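Local coordinates for thiamine pyrophosphokinase (PDB 2G9Z), which catalyses the transfer of a pyrophosphate group from ATP to thiamine, forming the cofactor thiamine pyrophosphate, at residues P276-L281 and I331-E336; Y294-D299 and S313-S318. All coordinates share one frame; numbering follows the deposited sequence.

Interaction 1: residues P276-L281 and I331-E336; sequences PTCGLL and IVMNIE
Thr277-Leu281 and Ile331-Glu336 are adjacent antiparallel strands whose axes come within 4.6 Å at 165°, joined in the long mixed sheet that runs into the vitamin B1-binding part of thiamine pyrophosphokinase. The ladder starts with a nearly straight bond from Glu336 N to Thr277 O (2.8 Å), continues through the reciprocal pair of Gly279 and Asn334, and reaches Leu281 N, which donates to Val332 O at 2.7 Å; the return bond from Val332 N to Leu281 O is weak. Between these rungs, CA-H groups of Cys278, Leu280, Met333 and Ile335 lean on carbonyl oxygens of the facing strand.

Side chains alternate between two faces. On one, Met333 holds CG anti to its backbone N (chi1 173°) and bends at chi3, which swings its methyl across to the partner strand: CE lies 3.7 Å from Cys278 SG and also meets Leu280 CD1. Leu280 and Met333 run side by side in the same direction, while Ile335 CG1 rests against Cys278 CB. Leu291, Val325 and Phe323 from strands 289-294 and 322-327 cover this apolar layer.

The other face carries Leu281, Val332 and Asn334 and turns toward the second subunit, whose Phe217 packs on Leu281 and Asn334. Leu281 CD1 touches both Val332 CG1 and Asn334 OD1, crossing the asparagine at about a right angle. The amide nitrogen of Asn334 is bound by Asp218 of the second subunit. Asn334 CG sits between its own backbone N and carbonyl carbon (chi1 70°), which tips the amide over the neighbouring strand at Gly279: Asn334 OD1 lies 3.2 Å from Gly279 CA.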
loop_
_atom_site.group_PDB
_atom_site.type_symbol
_atom_site.label_atom_id
_atom_site.label_comp_id
_atom_site.label_asym_id
_atom_site.label_seq_id
_atom_site.Cartn_x
_atom_site.Cartn_y
_atom_site.Cartn_z
ATOM N N PRO A 276 15.825 12.775 -4.508
ATOM C CA PRO A 276 14.497 12.377 -4.035
ATOM C C PRO A 276 14.302 10.892 -4.345
ATOM O O PRO A 276 14.773 10.403 -5.373
ATOM C CB PRO A 276 13.553 13.246 -4.865
ATOM C CG PRO A 276 14.391 14.444 -5.209
ATOM C CD PRO A 276 15.718 13.823 -5.537
ATOM N N THR A 277 13.607 10.186 -3.465
ATOM C CA THR A 277 13.350 8.766 -3.661
ATOM C C THR A 277 12.092 8.537 -4.497
ATOM O O THR A 277 11.145 9.316 -4.429
ATOM C CB THR A 277 13.178 8.061 -2.305
ATOM O OG1 THR A 277 14.422 8.090 -1.601
ATOM C CG2 THR A 277 12.731 6.622 -2.495
ATOM N N CYS A 278 12.085 7.466 -5.286
ATOM C CA CYS A 278 10.922 7.144 -6.107
ATOM C C CYS A 278 10.857 5.648 -6.383
ATOM O O CYS A 278 11.795 4.904 -6.087
ATOM C CB CYS A 278 10.959 7.911 -7.435
ATOM S SG CYS A 278 12.326 7.448 -8.518
ATOM N N GLY A 279 9.737 5.213 -6.944
ATOM C CA GLY A 279 9.569 3.809 -7.249
ATOM C C GLY A 279 8.649 3.614 -8.427
ATOM O O GLY A 279 7.831 4.474 -8.726
ATOM N N LEU A 280 8.799 2.483 -9.110
ATOM C CA LEU A 280 7.962 2.155 -10.261
ATOM C C LEU A 280 7.320 0.843 -9.863
ATOM O O LEU A 280 7.999 -0.165 -9.721
ATOM C CB LEU A 280 8.816 2.006 -11.521
ATOM C CG LEU A 280 9.399 3.334 -12.020
ATOM C CD1 LEU A 280 10.552 3.763 -11.124
ATOM C CD2 LEU A 280 9.880 3.181 -13.456
ATOM N N LEU A 281 6.006 0.867 -9.678
ATOM C CA LEU A 281 5.289 -0.301 -9.184
ATOM C C LEU A 281 4.314 -0.947 -10.159
ATOM O O LEU A 281 3.265 -0.390 -10.469
ATOM C CB LEU A 281 4.584 0.120 -7.891
ATOM C CG LEU A 281 5.489 1.141 -7.174
ATOM C CD1 LEU A 281 4.743 1.853 -6.075
ATOM C CD2 LEU A 281 6.734 0.440 -6.640
ATOM N N ILE A 331 1.947 2.008 -15.589
ATOM C CA ILE A 331 2.601 1.569 -14.371
ATOM C C ILE A 331 2.599 2.706 -13.366
ATOM O O ILE A 331 2.749 3.878 -13.721
ATOM C CB ILE A 331 4.055 1.085 -14.643
ATOM C CG1 ILE A 331 4.666 0.510 -13.354
ATOM C CG2 ILE A 331 4.897 2.233 -15.185
ATOM C CD1 ILE A 331 6.044 -0.157 -13.558
ATOM N N VAL A 332 2.411 2.348 -12.106
ATOM C CA VAL A 332 2.373 3.315 -11.022
ATOM C C VAL A 332 3.758 3.816 -10.630
ATOM O O VAL A 332 4.719 3.054 -10.607
ATOM C CB VAL A 332 1.735 2.695 -9.756
ATOM C CG1 VAL A 332 1.934 3.614 -8.560
ATOM C CG2 VAL A 332 0.255 2.434 -9.996
ATOM N N MET A 333 3.843 5.104 -10.322
ATOM C CA MET A 333 5.088 5.694 -9.851
ATOM C C MET A 333 4.803 6.542 -8.615
ATOM O O MET A 333 3.812 7.271 -8.559
ATOM C CB MET A 333 5.745 6.577 -10.922
ATOM C CG MET A 333 6.965 7.340 -10.392
ATOM S SD MET A 333 7.994 8.110 -11.683
ATOM C CE MET A 333 9.636 7.744 -11.089
ATOM N N ASN A 334 5.660 6.410 -7.610
ATOM C CA ASN A 334 5.531 7.208 -6.405
ATOM C C ASN A 334 6.819 7.997 -6.282
ATOM O O ASN A 334 7.891 7.503 -6.627
ATOM C CB ASN A 334 5.350 6.335 -5.155
ATOM C CG ASN A 334 6.609 5.571 -4.781
ATOM O OD1 ASN A 334 7.067 4.706 -5.521
ATOM N ND2 ASN A 334 7.168 5.884 -3.619
ATOM N N ILE A 335 6.703 9.233 -5.822
ATOM C CA ILE A 335 7.861 10.080 -5.607
ATOM C C ILE A 335 7.730 10.597 -4.190
ATOM O O ILE A 335 6.698 11.158 -3.824
ATOM C CB ILE A 335 7.892 11.280 -6.572
ATOM C CG1 ILE A 335 8.071 10.789 -8.015
ATOM C CG2 ILE A 335 9.029 12.225 -6.184
ATOM C CD1 ILE A 335 8.121 11.913 -9.046
ATOM N N GLU A 336 8.766 10.391 -3.386
ATOM C CA GLU A 336 8.742 10.846 -2.009
ATOM C C GLU A 336 8.718 12.366 -1.954
ATOM O O GLU A 336 9.367 13.046 -2.751
ATOM C CB GLU A 336 9.963 10.312 -1.254
ATOM C CG GLU A 336 10.024 10.738 0.203
ATOM C CD GLU A 336 10.962 9.875 1.024
ATOM O OE1 GLU A 336 12.154 9.777 0.669
ATOM O OE2 GLU A 336 10.503 9.292 2.030
#

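Interaction 2: residues Y294-D299 and S313-S318; sequences YGLKYD and SSNRIS. With VNP (3-[(4-amino-2-methylpyrimidin-5-yl)methyl]-5-(2-{[hydroxy(phosphonoamino)phosphoryl]oxy}ethyl)-4-methyl-1,3-thiazol-3-I um), chain N.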
loop_
_atom_site.group_PDB
_atom_site.type_symbol
_atom_site.label_atom_id
_atom_site.label_comp_id
_atom_site.label_asym_id
_atom_site.label_seq_id
_atom_site.Cartn_x
_atom_site.Cartn_y
_atom_site.Cartn_z
ATOM N N TYR A 294 15.441 7.672 -18.127
ATOM C CA TYR A 294 16.536 8.609 -18.354
ATOM C C TYR A 294 16.372 9.688 -17.291
ATOM O O TYR A 294 15.416 10.461 -17.335
ATOM C CB TYR A 294 16.426 9.222 -19.752
ATOM C CG TYR A 294 16.260 8.190 -20.842
ATOM C CD1 TYR A 294 17.369 7.602 -21.457
ATOM C CD2 TYR A 294 14.990 7.751 -21.213
ATOM C CE1 TYR A 294 17.212 6.597 -22.416
ATOM C CE2 TYR A 294 14.824 6.752 -22.163
ATOM C CZ TYR A 294 15.935 6.178 -22.759
ATOM O OH TYR A 294 15.753 5.181 -23.690
ATOM N N GLY A 295 17.283 9.729 -16.326
ATOM C CA GLY A 295 17.175 10.729 -15.279
ATOM C C GLY A 295 17.019 10.174 -13.874
ATOM O O GLY A 295 17.024 10.929 -12.908
ATOM N N LEU A 296 16.861 8.863 -13.744
ATOM C CA LEU A 296 16.753 8.266 -12.418
ATOM C C LEU A 296 18.156 7.839 -11.988
ATOM O O LEU A 296 19.011 7.582 -12.838
ATOM C CB LEU A 296 15.813 7.058 -12.442
ATOM C CG LEU A 296 14.387 7.382 -12.896
ATOM C CD1 LEU A 296 13.520 6.129 -12.795
ATOM C CD2 LEU A 296 13.810 8.506 -12.034
ATOM N N LYS A 297 18.389 7.779 -10.679
ATOM C CA LYS A 297 19.688 7.383 -10.139
ATOM C C LYS A 297 20.072 6.005 -10.670
ATOM O O LYS A 297 21.223 5.761 -11.027
ATOM C CB LYS A 297 19.633 7.365 -8.610
ATOM C CG LYS A 297 20.945 6.989 -7.916
ATOM C CD LYS A 297 22.021 8.040 -8.106
ATOM C CE LYS A 297 23.315 7.628 -7.402
ATOM N NZ LYS A 297 24.403 8.621 -7.640
ATOM N N TYR A 298 19.098 5.105 -10.720
ATOM C CA TYR A 298 19.322 3.767 -11.242
ATOM C C TYR A 298 18.433 3.669 -12.479
ATOM O O TYR A 298 17.311 3.163 -12.424
ATOM C CB TYR A 298 18.942 2.725 -10.188
ATOM C CG TYR A 298 19.707 2.924 -8.901
ATOM C CD1 TYR A 298 20.969 2.356 -8.714
ATOM C CD2 TYR A 298 19.203 3.744 -7.895
ATOM C CE1 TYR A 298 21.704 2.604 -7.556
ATOM C CE2 TYR A 298 19.931 4.001 -6.740
ATOM C CZ TYR A 298 21.177 3.432 -6.575
ATOM O OH TYR A 298 21.894 3.711 -5.434
ATOM N N ASP A 299 18.938 4.204 -13.589
ATOM C CA ASP A 299 18.200 4.202 -14.840
ATOM C C ASP A 299 18.102 2.804 -15.403
ATOM O O ASP A 299 19.048 2.019 -15.332
ATOM C CB ASP A 299 18.849 5.134 -15.877
ATOM C CG ASP A 299 18.317 6.557 -15.798
ATOM O OD1 ASP A 299 17.126 6.726 -15.433
ATOM O OD2 ASP A 299 19.076 7.506 -16.115
ATOM N N SER A 313 12.440 -0.182 -6.465
ATOM C CA SER A 313 12.026 0.571 -5.287
ATOM C C SER A 313 13.299 1.217 -4.771
ATOM O O SER A 313 14.400 0.767 -5.094
ATOM C CB SER A 313 11.390 -0.331 -4.218
ATOM O OG SER A 313 12.285 -1.317 -3.748
ATOM N N SER A 314 13.152 2.268 -3.978
ATOM C CA SER A 314 14.302 3.003 -3.476
ATOM C C SER A 314 15.155 3.555 -4.628
ATOM O O SER A 314 16.375 3.662 -4.514
ATOM C CB SER A 314 15.149 2.121 -2.562
ATOM O OG SER A 314 14.449 1.856 -1.356
ATOM N N ASN A 315 14.517 3.875 -5.752
ATOM C CA ASN A 315 15.248 4.476 -6.865
ATOM C C ASN A 315 15.304 5.942 -6.444
ATOM O O ASN A 315 14.661 6.313 -5.459
ATOM C CB ASN A 315 14.476 4.345 -8.188
ATOM C CG ASN A 315 15.404 4.339 -9.407
ATOM O OD1 ASN A 315 16.420 5.033 -9.427
ATOM N ND2 ASN A 315 15.049 3.560 -10.430
ATOM N N ARG A 316 16.061 6.771 -7.159
ATOM C CA ARG A 316 16.156 8.190 -6.820
ATOM C C ARG A 316 16.063 9.024 -8.095
ATOM O O ARG A 316 16.282 8.523 -9.198
ATOM C CB ARG A 316 17.484 8.531 -6.127
ATOM C CG ARG A 316 18.062 7.477 -5.207
ATOM C CD ARG A 316 17.341 7.348 -3.875
ATOM N NE ARG A 316 18.039 6.369 -3.041
ATOM C CZ ARG A 316 17.489 5.695 -2.032
ATOM N NH1 ARG A 316 16.220 5.885 -1.712
ATOM N NH2 ARG A 316 18.209 4.804 -1.360
ATOM N N ILE A 317 15.760 10.304 -7.933
ATOM C CA ILE A 317 15.631 11.199 -9.072
ATOM C C ILE A 317 16.890 12.041 -9.276
ATOM O O ILE A 317 17.246 12.860 -8.432
ATOM C CB ILE A 317 14.404 12.126 -8.895
ATOM C CG1 ILE A 317 13.126 11.276 -8.808
ATOM C CG2 ILE A 317 14.320 13.110 -10.057
ATOM C CD1 ILE A 317 11.853 12.075 -8.627
ATOM N N SER A 318 17.569 11.812 -10.397
ATOM C CA SER A 318 18.783 12.551 -10.726
ATOM C C SER A 318 18.484 13.786 -11.578
ATOM O O SER A 318 19.191 14.791 -11.496
ATOM C CB SER A 318 19.772 11.643 -11.471
ATOM O OG SER A 318 20.244 10.604 -10.630
HETATM O O2G VNP N . 17.622 3.938 1.073
HETATM P PG VNP N . 16.100 3.768 1.559
HETATM O O3G VNP N . 15.172 4.459 0.635
HETATM O O1G VNP N . 16.041 4.391 3.042
HETATM N N3B VNP N . 15.775 2.180 1.673
HETATM P PB VNP N . 17.042 1.271 2.125
HETATM O O2B VNP N . 16.557 -0.096 2.420
HETATM O O1B VNP N . 17.761 1.991 3.198
HETATM O O1 VNP N . 17.988 1.236 0.821
HETATM C C7 VNP N . 17.591 0.698 -0.446
HETATM C C12 VNP N . 18.871 0.207 -1.125
HETATM C C11 VNP N . 18.747 -0.290 -2.569
HETATM C C10 VNP N . 18.620 0.785 -3.651
HETATM C CM4 VNP N . 19.248 2.174 -3.516
HETATM S S1 VNP N . 17.325 -1.348 -2.994
HETATM C C9 VNP N . 17.279 -0.766 -4.643
HETATM N N5 VNP N . 17.897 0.415 -4.713
HETATM C C7A VNP N . 17.730 1.325 -5.858
HETATM C C5A VNP N . 17.407 0.610 -7.173
HETATM C C6A VNP N . 16.193 0.932 -7.767
HETATM N N1A VNP N . 15.860 0.441 -8.946
HETATM C C2A VNP N . 16.683 -0.386 -9.605
HETATM C CM2 VNP N . 16.283 -0.908 -10.987
HETATM N N3A VNP N . 17.861 -0.734 -9.069
HETATM C C4A VNP N . 18.240 -0.258 -7.874
HETATM N N4A VNP N . 19.420 -0.624 -7.379
HETATM O O HOH W 1 20.951 5.585 -3.332
#
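Backbone and side-chain hydrogen bonds share the joining of Gly295-Tyr298 to Asn315-Ser318. Lys297 N donates almost straight to Arg316 O (2.7 Å), approaching from above the carbonyl plane, and Ser318 N binds Gly295 O. The amide of Asn315, with CG anti to the backbone N (chi1 -153°), reaches across to grip both polar backbone atoms of Tyr298: OD1 accepts from Tyr298 N at 3.0 Å and ND2 donates to Tyr298 O. Arg316 N also binds OD1, so two donors and the bond at ND2 fix the amide's rotation. Within 294-299, the Asp299 carboxylate takes the N-H groups of Gly295 and Leu296, bracing the turn.

Among the aliphatic groups, Lys297 CB meets Arg316 CB at 3.5 Å, crossing obliquely, before the lysine leads off to a salt bridge with Asp29.

Around the ligand, one face of the Tyr298 ring packs on the methylene bridge, VNP C7A, while Asn315 OD1 lies at the ring edge. A water links Tyr298 OH, which Gln151 of the second subunit also binds, to Arg316 NE. Arg316 presents its guanidinium edge to the terminal phosphate, NH2 to O2G at 2.6 Å and NH1 to O3G at 2.9 Å, with Ser314 O over its centre. This two-pronged grip probably helps to neutralise the negative charge of the pyrophosphate analogue.

In the fold
The two contacts lie about 9 Å apart, centre to centre, on the same side of the chain's centre. Their order along the chain is 276-281, 294-299, 313-318, 331-336, so interaction 2 falls between the two strands of interaction 1. Strands 331-336, 277-281 and 315-316 are successive in one sheet, with 315-316 at its outer margin within this chain. Bonds from Ile317 N to Pro276 O and from Cys278 N to Asn315 O probably join 276-281 to 313-318, and Thr277 OG1 binds the guanidinium of Arg316. Interaction 1 thus backs the ligand-lining strand, and both contacts meet the second subunit, which completes the thiamine pocket.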